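Local structure of bifunctional protein FolD (Thermus thermophilus, 6V6Y) at residues A11-Y16 against P259-M264; R53-Y59 against M266-L270; L6-A11 against L145-Y149; V203-G207 against G237-P241. The protein probably catalyses the NADP-dependent oxidation of 5,10-methylenetetrahydrofolate to 5,10-methenyltetrahydrofolate and the hydrolysis of the latter to 10-formyltetrahydrofolate in one-carbon metabolism. All coordinates share one frame; numbering follows the deposited sequence.

Contact 1 (A11-Y16 against P259-M264); sequences AAEAVY and PMTVAM. With NAP (NADP nicotinamide-adenine-dinucleotide phosphate), chain B.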
# COMPACT_ATOMS: atom_id res chain seq x y z
N ALA A 11 21.95 -7.34 -14.96
CA ALA A 11 21.06 -7.85 -13.91
C ALA A 11 19.93 -8.67 -14.49
O ALA A 11 19.53 -9.69 -13.91
CB ALA A 11 20.51 -6.69 -13.08
N ALA A 12 19.39 -8.26 -15.64
CA ALA A 12 18.31 -9.03 -16.26
C ALA A 12 18.79 -10.42 -16.65
O ALA A 12 18.03 -11.40 -16.55
CB ALA A 12 17.76 -8.29 -17.48
N GLU A 13 20.05 -10.53 -17.10
CA GLU A 13 20.57 -11.83 -17.53
C GLU A 13 20.61 -12.81 -16.37
O GLU A 13 20.31 -13.99 -16.54
CB GLU A 13 21.97 -11.67 -18.14
CG GLU A 13 22.42 -12.83 -18.99
CD GLU A 13 21.43 -13.14 -20.11
OE1 GLU A 13 21.12 -14.33 -20.33
OE2 GLU A 13 20.94 -12.18 -20.76
N ALA A 14 20.96 -12.34 -15.17
CA ALA A 14 20.89 -13.24 -14.01
C ALA A 14 19.47 -13.75 -13.78
O ALA A 14 19.27 -14.91 -13.40
CB ALA A 14 21.45 -12.56 -12.76
N VAL A 15 18.45 -12.91 -14.02
CA VAL A 15 17.07 -13.39 -13.90
C VAL A 15 16.76 -14.42 -14.97
O VAL A 15 16.12 -15.45 -14.70
CB VAL A 15 16.06 -12.23 -13.96
CG1 VAL A 15 14.60 -12.79 -13.93
CG2 VAL A 15 16.28 -11.22 -12.84
N TYR A 16 17.19 -14.16 -16.21
CA TYR A 16 16.89 -15.05 -17.32
C TYR A 16 17.58 -16.40 -17.15
O TYR A 16 17.00 -17.44 -17.48
CB TYR A 16 17.32 -14.41 -18.64
CG TYR A 16 16.44 -13.25 -19.06
CD1 TYR A 16 15.06 -13.26 -18.83
CD2 TYR A 16 16.99 -12.13 -19.67
CE1 TYR A 16 14.27 -12.19 -19.22
CE2 TYR A 16 16.20 -11.06 -20.06
CZ TYR A 16 14.84 -11.10 -19.83
OH TYR A 16 14.08 -10.04 -20.23
N PRO A 259 15.26 -2.96 -19.04
CA PRO A 259 15.51 -4.41 -19.14
C PRO A 259 15.02 -5.17 -17.92
O PRO A 259 14.55 -6.31 -18.06
CB PRO A 259 17.04 -4.50 -19.29
CG PRO A 259 17.42 -3.22 -19.91
CD PRO A 259 16.45 -2.17 -19.41
N MET A 260 15.10 -4.58 -16.73
CA MET A 260 14.64 -5.30 -15.54
C MET A 260 13.12 -5.42 -15.52
O MET A 260 12.59 -6.43 -15.05
CB MET A 260 15.14 -4.61 -14.27
CG MET A 260 16.64 -4.68 -14.13
SD MET A 260 17.25 -6.36 -14.09
CE MET A 260 16.41 -7.00 -12.67
N THR A 261 12.40 -4.42 -16.04
CA THR A 261 10.95 -4.54 -16.12
C THR A 261 10.55 -5.74 -16.98
O THR A 261 9.60 -6.46 -16.64
CB THR A 261 10.33 -3.27 -16.70
OG1 THR A 261 10.67 -2.14 -15.87
CG2 THR A 261 8.79 -3.41 -16.77
N VAL A 262 11.24 -5.96 -18.10
CA VAL A 262 10.89 -7.09 -18.96
C VAL A 262 11.21 -8.40 -18.25
O VAL A 262 10.39 -9.34 -18.23
CB VAL A 262 11.61 -6.99 -20.32
CG1 VAL A 262 11.24 -8.18 -21.20
CG2 VAL A 262 11.28 -5.67 -21.02
N ALA A 263 12.39 -8.48 -17.64
CA ALA A 263 12.83 -9.71 -16.99
C ALA A 263 11.85 -10.15 -15.90
O ALA A 263 11.55 -11.35 -15.77
CB ALA A 263 14.23 -9.53 -16.40
N MET A 264 11.36 -9.21 -15.09
CA MET A 264 10.49 -9.61 -14.00
C MET A 264 9.09 -9.93 -14.48
O MET A 264 8.37 -10.67 -13.79
CB MET A 264 10.44 -8.52 -12.92
CG MET A 264 11.81 -8.04 -12.47
SD MET A 264 12.86 -9.34 -11.80
CE MET A 264 11.87 -9.94 -10.48
PA NAP B . 2.50 8.76 -13.64
O1A NAP B . 2.24 9.01 -15.08
O2A NAP B . 1.28 8.29 -12.95
O5B NAP B . 3.08 10.09 -12.95
C5B NAP B . 4.32 10.03 -12.28
C4B NAP B . 4.27 10.78 -10.96
O4B NAP B . 5.34 11.70 -10.88
C3B NAP B . 2.99 11.58 -10.78
O3B NAP B . 2.12 10.88 -9.92
C2B NAP B . 3.42 12.92 -10.19
O2B NAP B . 2.97 13.10 -8.86
C1B NAP B . 4.94 12.88 -10.22
N9A NAP B . 5.47 14.08 -10.89
C8A NAP B . 5.29 14.42 -12.21
N7A NAP B . 5.93 15.58 -12.45
C5A NAP B . 6.53 15.99 -11.30
C6A NAP B . 7.31 17.10 -11.00
N6A NAP B . 7.59 18.00 -11.94
N1A NAP B . 7.80 17.25 -9.72
C2A NAP B . 7.52 16.31 -8.75
N3A NAP B . 6.74 15.21 -9.07
C4A NAP B . 6.25 15.05 -10.32
O3 NAP B . 3.71 7.71 -13.48
PN NAP B . 4.19 6.47 -14.39
O1N NAP B . 3.00 5.85 -15.00
O2N NAP B . 5.13 5.65 -13.59
O5D NAP B . 5.02 7.22 -15.54
C5D NAP B . 6.18 7.95 -15.20
C4D NAP B . 7.30 7.68 -16.20
O4D NAP B . 7.87 6.40 -15.97
C3D NAP B . 6.76 7.69 -17.62
O3D NAP B . 7.49 8.62 -18.39
C2D NAP B . 7.01 6.29 -18.15
O2D NAP B . 7.53 6.34 -19.46
C1D NAP B . 8.04 5.72 -17.20
N1N NAP B . 7.84 4.26 -17.03
C2N NAP B . 8.86 3.42 -17.37
C3N NAP B . 8.70 2.04 -17.23
C7N NAP B . 9.86 1.14 -17.50
O7N NAP B . 9.66 -0.26 -17.47
N7N NAP B . 11.05 1.67 -17.77
C4N NAP B . 7.51 1.53 -16.74
C5N NAP B . 6.48 2.40 -16.40
C6N NAP B . 6.66 3.77 -16.55
P2B NAP B . 1.43 13.44 -8.52
O1X NAP B . 0.61 12.17 -8.58
O2X NAP B . 1.36 14.02 -7.13
O3X NAP B . 0.89 14.44 -9.52
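The ring of Tyr16 meets Ala263 obliquely, its CE1-CZ side leaning on the alanine backbone and methyl, with Tyr16 CE1 3.6 Å from Ala263 CA. The hydroxyl reaches the preceding residue, where Tyr16 OH lies 3.5 Å from Val262 CG1; the Ala263 amide is close too but badly angled for a hydrogen bond, and across these two helices the ring is held by van der Waals contact. Cutting Tyr16 back to an alanine is likely to open a gap beside Ala263 and Val262 and to leave Arg53 and Leu57 of helix 41-57 without the ring they touch. Beside the ring the two helices come together through small residues, Ala12 CB standing 3.9 Å from Ala263 CB. Met260, bent at both chi2 and chi3 (-59° and -60°), curls its sulfur against the other helix, where Met260 SD approaches Ala11 CB to 3.4 Å. Val15 straddles the next turn: CG1 rests near the carbonyl oxygen of Ala263, while CG2 meets the sulfur of Met264, the two side chains crossing at about a right angle. Thr261 instead serves the cofactor, its OG1 donating to NADP O7N, the carboxamide oxygen, at 2.7 Å. Two nearly parallel helices, with segment axes 8.9 Å apart, thus join the catalytic domain to the Rossmann-type NAD(P)-binding domain beside the nicotinamide carboxamide.

Contact 2 (R53-Y59 against M266-L270); sequences RARALGY and MGNTL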
# COMPACT_ATOMS: atom_id res chain seq x y z
N ARG A 53 10.79 -11.40 -26.06
CA ARG A 53 11.58 -11.99 -25.00
C ARG A 53 10.92 -13.25 -24.44
O ARG A 53 11.60 -14.23 -24.12
CB ARG A 53 11.81 -10.97 -23.89
CG ARG A 53 12.31 -11.65 -22.64
CD ARG A 53 13.74 -12.21 -22.89
NE ARG A 53 14.71 -11.15 -23.16
CZ ARG A 53 16.01 -11.35 -23.39
NH1 ARG A 53 16.51 -12.59 -23.37
NH2 ARG A 53 16.82 -10.32 -23.62
N ALA A 54 9.60 -13.24 -24.30
CA ALA A 54 8.92 -14.45 -23.87
C ALA A 54 9.21 -15.60 -24.84
O ALA A 54 9.50 -16.73 -24.42
CB ALA A 54 7.42 -14.20 -23.76
N ARG A 55 9.16 -15.32 -26.14
CA ARG A 55 9.41 -16.39 -27.10
C ARG A 55 10.86 -16.84 -27.05
O ARG A 55 11.14 -18.04 -27.03
CB ARG A 55 8.99 -15.93 -28.50
CG ARG A 55 7.48 -15.96 -28.68
CD ARG A 55 6.99 -15.11 -29.85
NE ARG A 55 6.19 -15.96 -30.71
CZ ARG A 55 5.06 -15.62 -31.31
NH1 ARG A 55 4.54 -14.42 -31.16
NH2 ARG A 55 4.45 -16.51 -32.06
N ALA A 56 11.79 -15.88 -26.93
CA ALA A 56 13.20 -16.24 -26.79
C ALA A 56 13.44 -17.14 -25.59
O ALA A 56 14.33 -18.00 -25.63
CB ALA A 56 14.06 -14.98 -26.69
N LEU A 57 12.67 -16.98 -24.52
CA LEU A 57 12.83 -17.86 -23.37
C LEU A 57 12.25 -19.25 -23.61
O LEU A 57 12.55 -20.17 -22.84
CB LEU A 57 12.16 -17.27 -22.13
CG LEU A 57 12.80 -16.09 -21.40
CD1 LEU A 57 11.93 -15.72 -20.21
CD2 LEU A 57 14.21 -16.44 -20.95
N GLY A 58 11.40 -19.41 -24.64
CA GLY A 58 10.66 -20.64 -24.85
C GLY A 58 9.23 -20.64 -24.37
O GLY A 58 8.59 -21.70 -24.37
N TYR A 59 8.70 -19.49 -23.94
CA TYR A 59 7.31 -19.43 -23.54
C TYR A 59 6.40 -19.57 -24.76
O TYR A 59 6.78 -19.24 -25.89
CB TYR A 59 6.99 -18.09 -22.86
CG TYR A 59 7.56 -17.88 -21.47
CD1 TYR A 59 8.44 -18.79 -20.89
CD2 TYR A 59 7.22 -16.73 -20.74
CE1 TYR A 59 8.96 -18.57 -19.62
CE2 TYR A 59 7.73 -16.51 -19.47
CZ TYR A 59 8.60 -17.42 -18.92
OH TYR A 59 9.10 -17.19 -17.66
N MET A 266 8.71 -11.73 -17.25
CA MET A 266 8.93 -13.14 -17.56
C MET A 266 8.93 -13.96 -16.28
O MET A 266 8.37 -15.06 -16.23
CB MET A 266 10.24 -13.33 -18.33
CG MET A 266 10.27 -12.57 -19.64
SD MET A 266 8.80 -13.02 -20.54
CE MET A 266 8.42 -11.49 -21.35
N GLY A 267 9.53 -13.42 -15.21
CA GLY A 267 9.54 -14.13 -13.94
C GLY A 267 8.16 -14.22 -13.31
O GLY A 267 7.82 -15.22 -12.67
N ASN A 268 7.33 -13.19 -13.49
CA ASN A 268 5.97 -13.27 -12.97
C ASN A 268 5.14 -14.27 -13.77
O ASN A 268 4.18 -14.84 -13.24
CB ASN A 268 5.30 -11.90 -13.00
CG ASN A 268 5.44 -11.12 -11.70
OD1 ASN A 268 6.06 -11.57 -10.73
ND2 ASN A 268 4.85 -9.93 -11.67
N THR A 269 5.49 -14.46 -15.05
CA THR A 269 4.74 -15.40 -15.88
C THR A 269 4.98 -16.83 -15.42
O THR A 269 4.03 -17.61 -15.24
CB THR A 269 5.10 -15.21 -17.35
OG1 THR A 269 4.72 -13.89 -17.76
CG2 THR A 269 4.37 -16.22 -18.23
N LEU A 270 6.24 -17.20 -15.21
CA LEU A 270 6.56 -18.46 -14.55
C LEU A 270 5.81 -18.60 -13.23
O LEU A 270 5.15 -19.62 -12.98
CB LEU A 270 8.07 -18.55 -14.31
CG LEU A 270 8.63 -19.83 -13.70
CD1 LEU A 270 7.92 -21.09 -14.23
CD2 LEU A 270 10.15 -19.92 -13.94
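One hydrogen bond joins the segments: Tyr59 OH donates to Met266 O at 2.7 Å. The oxygen lies at the edge of the phenol ring, near its plane, whereas the hydroxyl stands 48° out of the carbonyl plane. Leu270 N, the helical donor, reaches the same oxygen from the opposite face, so this carbonyl is gripped twice. The sulfur of Met266 makes a Met-aromatic contact with Tyr59, SD lying 4.7 Å from the ring centroid in an oblique position, and it also presses on the methyl of Ala54. Apolar packing does the rest. Leu57 CD1 is tight against Met266 CB at 3.5 Å and also covers part of one face of the Tyr59 ring towards its rim, while Arg53 contributes its aliphatic CG. Thr269 offers its methyl, CG2 lying 3.6 Å from Tyr59 CE2; with OG1 beside the backbone N and anti to the carbonyl carbon (chi1 -63°), the hydroxyl is bonded to Leu265 O in its own helix and the methyl is left to meet the ring. Tyr59 owes its position to the end of helix 41-57, where Gly58 has positive phi, Tyr59 N bonds back to Ala54 O and Gly58 N to Arg55 O: a Schellman motif, packed across the C-terminal helix.

Contact 3 (L6-A11 against L145-Y149); sequences LSGHEA and LLKHY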
# COMPACT_ATOMS: atom_id res chain seq x y z
N LEU A 6 24.83 1.37 -13.62
CA LEU A 6 24.13 0.14 -13.23
C LEU A 6 23.35 -0.34 -14.43
O LEU A 6 22.22 0.08 -14.68
CB LEU A 6 23.20 0.37 -12.05
CG LEU A 6 23.76 1.01 -10.79
CD1 LEU A 6 23.02 2.29 -10.52
CD2 LEU A 6 23.63 0.06 -9.62
N SER A 7 23.97 -1.24 -15.19
CA SER A 7 23.33 -1.76 -16.38
C SER A 7 22.20 -2.72 -16.00
O SER A 7 22.39 -3.62 -15.17
CB SER A 7 24.35 -2.47 -17.27
OG SER A 7 23.67 -3.19 -18.30
N GLY A 8 21.04 -2.54 -16.62
CA GLY A 8 19.95 -3.48 -16.40
C GLY A 8 20.13 -4.81 -17.12
O GLY A 8 19.65 -5.84 -16.64
N HIS A 9 20.83 -4.80 -18.27
CA HIS A 9 21.01 -6.03 -19.04
C HIS A 9 21.78 -7.08 -18.25
O HIS A 9 21.40 -8.26 -18.21
CB HIS A 9 21.70 -5.72 -20.38
CG HIS A 9 20.81 -4.97 -21.34
ND1 HIS A 9 21.07 -3.68 -21.75
CD2 HIS A 9 19.63 -5.31 -21.92
CE1 HIS A 9 20.10 -3.27 -22.56
NE2 HIS A 9 19.22 -4.24 -22.68
N GLU A 10 22.84 -6.67 -17.54
CA GLU A 10 23.60 -7.62 -16.74
C GLU A 10 22.74 -8.19 -15.62
O GLU A 10 22.79 -9.39 -15.35
CB GLU A 10 24.86 -6.96 -16.18
CG GLU A 10 25.90 -6.57 -17.25
CD GLU A 10 26.02 -7.63 -18.34
OE1 GLU A 10 26.55 -8.73 -18.03
OE2 GLU A 10 25.57 -7.37 -19.49
N ALA A 11 21.95 -7.34 -14.96
CA ALA A 11 21.06 -7.85 -13.91
C ALA A 11 19.93 -8.67 -14.49
O ALA A 11 19.53 -9.69 -13.91
CB ALA A 11 20.51 -6.69 -13.08
N LEU A 145 17.32 -5.14 -9.11
CA LEU A 145 18.51 -4.47 -9.63
C LEU A 145 19.41 -3.98 -8.49
O LEU A 145 20.63 -4.20 -8.52
CB LEU A 145 18.12 -3.32 -10.55
CG LEU A 145 19.28 -2.56 -11.22
CD1 LEU A 145 18.87 -2.11 -12.60
CD2 LEU A 145 19.71 -1.34 -10.38
N LEU A 146 18.82 -3.32 -7.48
CA LEU A 146 19.64 -2.81 -6.38
C LEU A 146 20.31 -3.95 -5.62
O LEU A 146 21.49 -3.85 -5.26
CB LEU A 146 18.79 -1.97 -5.42
CG LEU A 146 18.24 -0.66 -5.98
CD1 LEU A 146 16.99 -0.17 -5.19
CD2 LEU A 146 19.31 0.42 -6.00
N LYS A 147 19.57 -5.03 -5.36
CA LYS A 147 20.18 -6.16 -4.66
C LYS A 147 21.22 -6.84 -5.53
O LYS A 147 22.22 -7.35 -5.01
CB LYS A 147 19.11 -7.15 -4.23
CG LYS A 147 18.24 -6.65 -3.05
CD LYS A 147 17.06 -7.57 -2.81
CE LYS A 147 17.14 -8.25 -1.45
NZ LYS A 147 15.85 -8.99 -1.20
N HIS A 148 21.02 -6.87 -6.85
CA HIS A 148 22.02 -7.46 -7.72
C HIS A 148 23.35 -6.74 -7.56
O HIS A 148 24.40 -7.38 -7.43
CB HIS A 148 21.56 -7.43 -9.18
CG HIS A 148 22.60 -7.90 -10.15
ND1 HIS A 148 22.70 -9.22 -10.55
CD2 HIS A 148 23.60 -7.23 -10.79
CE1 HIS A 148 23.72 -9.34 -11.39
NE2 HIS A 148 24.28 -8.15 -11.55
N TYR A 149 23.33 -5.42 -7.51
CA TYR A 149 24.55 -4.64 -7.42
C TYR A 149 25.04 -4.44 -5.99
O TYR A 149 25.86 -3.53 -5.76
CB TYR A 149 24.37 -3.30 -8.14
CG TYR A 149 24.46 -3.47 -9.64
CD1 TYR A 149 25.68 -3.79 -10.25
CD2 TYR A 149 23.33 -3.36 -10.44
CE1 TYR A 149 25.78 -3.97 -11.64
CE2 TYR A 149 23.42 -3.53 -11.83
CZ TYR A 149 24.65 -3.84 -12.42
OH TYR A 149 24.75 -4.02 -13.79
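Tyr149, just past the end of helix 137-148, points its hydroxyl at Ser7, the N-cap residue of helix 8-24. The bond from Tyr149 OH to Ser7 O is 2.8 Å long and lies in the carbonyl plane, on a lone pair, with the oxygen at the edge of the phenol ring. This contact follows the short strand 4-5, one of the two edge strands of the six-stranded parallel sheet within this chain, to which Leu6 is still tied by backbone bonding with Leu250. Leu6 and Tyr149 run past each other in opposite directions, so that Leu6 CD2 sits obliquely against the base of the ring, 3.5 Å from Tyr149 CD2. His148 is turned differently. Its CG is anti to the backbone N (chi1 174°), which brings one face of the imidazole over Ala11, and its CD2 lies 3.7 Å above the centre of the Tyr149 ring. A phenylalanine in place of Tyr149 would probably leave Ser7 O without its donor and the N-cap of helix 8-24 less firmly fixed to the neighbouring helix. Deeper in, Leu145 packs against the first turn: its CD2 is 4.2 Å from Leu6 CB, while its CD1 approaches the CA of Gly8. Ser7 itself caps the helix, though weakly, its OG accepting from His9 N. Over the imidazole the contact is a CH-pi one: Ala11 CA stands 3.8 Å from the centroid of the His148 ring, only 3° off the ring normal.

Contact 4 (V203-G207 against G237-P241); sequences VVAVG and GDVHP. With NAP (NADP nicotinamide-adenine-dinucleotide phosphate), chain B.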
# COMPACT_ATOMS: atom_id res chain seq x y z
N VAL A 203 15.07 6.94 -6.25
CA VAL A 203 14.38 6.34 -7.38
C VAL A 203 13.42 7.38 -7.95
O VAL A 203 12.57 7.91 -7.23
CB VAL A 203 13.60 5.08 -6.97
CG1 VAL A 203 13.09 4.34 -8.22
CG2 VAL A 203 14.47 4.18 -6.09
N VAL A 204 13.54 7.65 -9.25
CA VAL A 204 12.76 8.72 -9.89
C VAL A 204 11.88 8.11 -10.98
O VAL A 204 12.39 7.53 -11.94
CB VAL A 204 13.68 9.81 -10.46
CG1 VAL A 204 12.85 10.96 -11.02
CG2 VAL A 204 14.67 10.31 -9.39
N ALA A 205 10.55 8.28 -10.83
CA ALA A 205 9.57 7.83 -11.84
C ALA A 205 8.50 8.92 -12.02
O ALA A 205 7.36 8.80 -11.58
CB ALA A 205 8.93 6.50 -11.43
N VAL A 206 8.86 9.99 -12.73
CA VAL A 206 7.95 11.11 -12.93
C VAL A 206 7.65 11.39 -14.39
O VAL A 206 6.61 12.01 -14.68
CB VAL A 206 8.50 12.38 -12.25
CG1 VAL A 206 8.66 12.16 -10.75
CG2 VAL A 206 9.83 12.77 -12.86
N GLY A 207 8.49 10.99 -15.34
CA GLY A 207 8.23 11.29 -16.73
C GLY A 207 8.48 12.73 -17.14
O GLY A 207 7.71 13.28 -17.94
N GLY A 237 16.04 9.80 -19.64
CA GLY A 237 15.57 9.53 -18.30
C GLY A 237 14.99 10.78 -17.64
O GLY A 237 14.97 11.88 -18.21
N ASP A 238 14.48 10.59 -16.43
CA ASP A 238 14.05 11.72 -15.62
C ASP A 238 15.21 12.39 -14.91
O ASP A 238 15.02 13.45 -14.32
CB ASP A 238 13.04 11.31 -14.56
CG ASP A 238 11.80 10.73 -15.14
OD1 ASP A 238 11.40 11.14 -16.25
OD2 ASP A 238 11.21 9.86 -14.47
N VAL A 239 16.38 11.78 -14.93
CA VAL A 239 17.54 12.25 -14.19
C VAL A 239 18.55 12.83 -15.18
O VAL A 239 18.86 12.20 -16.20
CB VAL A 239 18.15 11.11 -13.36
CG1 VAL A 239 19.36 11.60 -12.62
CG2 VAL A 239 17.08 10.53 -12.39
N HIS A 240 19.02 14.03 -14.90
CA HIS A 240 20.01 14.67 -15.77
C HIS A 240 21.35 13.94 -15.69
O HIS A 240 21.82 13.62 -14.59
CB HIS A 240 20.20 16.13 -15.36
CG HIS A 240 20.88 16.96 -16.40
ND1 HIS A 240 22.25 16.99 -16.55
CD2 HIS A 240 20.37 17.76 -17.37
CE1 HIS A 240 22.56 17.79 -17.55
NE2 HIS A 240 21.44 18.26 -18.07
N PRO A 241 22.01 13.69 -16.84
CA PRO A 241 23.29 12.95 -16.81
C PRO A 241 24.37 13.60 -15.97
O PRO A 241 25.28 12.89 -15.52
CB PRO A 241 23.70 12.86 -18.29
CG PRO A 241 22.66 13.62 -19.07
CD PRO A 241 21.45 13.79 -18.20
PA NAP B . 2.50 8.76 -13.64
O1A NAP B . 2.24 9.01 -15.08
O2A NAP B . 1.28 8.29 -12.95
O5B NAP B . 3.08 10.09 -12.95
C5B NAP B . 4.32 10.03 -12.28
C4B NAP B . 4.27 10.78 -10.96
O4B NAP B . 5.34 11.70 -10.88
C3B NAP B . 2.99 11.58 -10.78
O3B NAP B . 2.12 10.88 -9.92
C2B NAP B . 3.42 12.92 -10.19
O2B NAP B . 2.97 13.10 -8.86
C1B NAP B . 4.94 12.88 -10.22
N9A NAP B . 5.47 14.08 -10.89
C8A NAP B . 5.29 14.42 -12.21
N7A NAP B . 5.93 15.58 -12.45
C5A NAP B . 6.53 15.99 -11.30
C6A NAP B . 7.31 17.10 -11.00
N6A NAP B . 7.59 18.00 -11.94
N1A NAP B . 7.80 17.25 -9.72
C2A NAP B . 7.52 16.31 -8.75
N3A NAP B . 6.74 15.21 -9.07
C4A NAP B . 6.25 15.05 -10.32
O3 NAP B . 3.71 7.71 -13.48
PN NAP B . 4.19 6.47 -14.39
O1N NAP B . 3.00 5.85 -15.00
O2N NAP B . 5.13 5.65 -13.59
O5D NAP B . 5.02 7.22 -15.54
C5D NAP B . 6.18 7.95 -15.20
C4D NAP B . 7.30 7.68 -16.20
O4D NAP B . 7.87 6.40 -15.97
C3D NAP B . 6.76 7.69 -17.62
O3D NAP B . 7.49 8.62 -18.39
C2D NAP B . 7.01 6.29 -18.15
O2D NAP B . 7.53 6.34 -19.46
C1D NAP B . 8.04 5.72 -17.20
N1N NAP B . 7.84 4.26 -17.03
C2N NAP B . 8.86 3.42 -17.37
C3N NAP B . 8.70 2.04 -17.23
C7N NAP B . 9.86 1.14 -17.50
O7N NAP B . 9.66 -0.26 -17.47
N7N NAP B . 11.05 1.67 -17.77
C4N NAP B . 7.51 1.53 -16.74
C5N NAP B . 6.48 2.40 -16.40
C6N NAP B . 6.66 3.77 -16.55
P2B NAP B . 1.43 13.44 -8.52
O1X NAP B . 0.61 12.17 -8.58
O2X NAP B . 1.36 14.02 -7.13
O3X NAP B . 0.89 14.44 -9.52
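Beyond strand 201-204 the chain bends at Gly207, whose positive phi (75°) accompanies a close approach to the loop after strand 234-236, Gly207 CA lying 5.9 Å from Asp238 CA. Into this bend Asp238 sends its carboxylate. OD2 accepts two successive amides, Val206 N at 2.9 Å and Gly207 N at 3.1 Å, with nearly straight N-H...O angles of 160° and 167°. Both donors come from above the carboxylate plane and from the same face, so one oxygen pins two peptide groups; OD1 is held by Asn229 ND2. Three donors on the two oxygens would probably stabilise the buried carboxylate. Apolar contacts flank it: Val204 CG1 packs 3.6 Å from Asp238 CB, and the CG2 methyls of Val204 and Val239 meet at 3.9 Å. Val206 divides its branches, CG2 lying against the Asp238 carboxylate while CG1 is 3.4 Å from NADP O4B of the adenosine ribose. At Gly207 the cofactor comes so near, with Gly207 CA 3.2 Å from NADP O3D, that a side chain would clash. An aspartate thus braces the loop at the C-terminal end of a parallel strand, where a Rossmann fold binds its dinucleotide.

From the N terminus the chain opens contact 3 at residues 6-11, contact 1 at 11-16, where Ala11 serves both, and contact 2 at 53-59. Contact 3 closes first, at 145-149, tying the start of helix 8-24 to the end of helix 137-148. Contact 4 then opens and closes between 203 and 241, wholly within the cofactor-binding part; it is nested inside the loops of contacts 1 and 2 and in series with contact 3. Helix 257-276 finally closes contact 1 and, about two turns further on, contact 2, reaching helices 8-24 and 41-57. Contacts 1, 2 and 3 cross one another, interlocking both domains, and contacts 1 and 4 touch NADP.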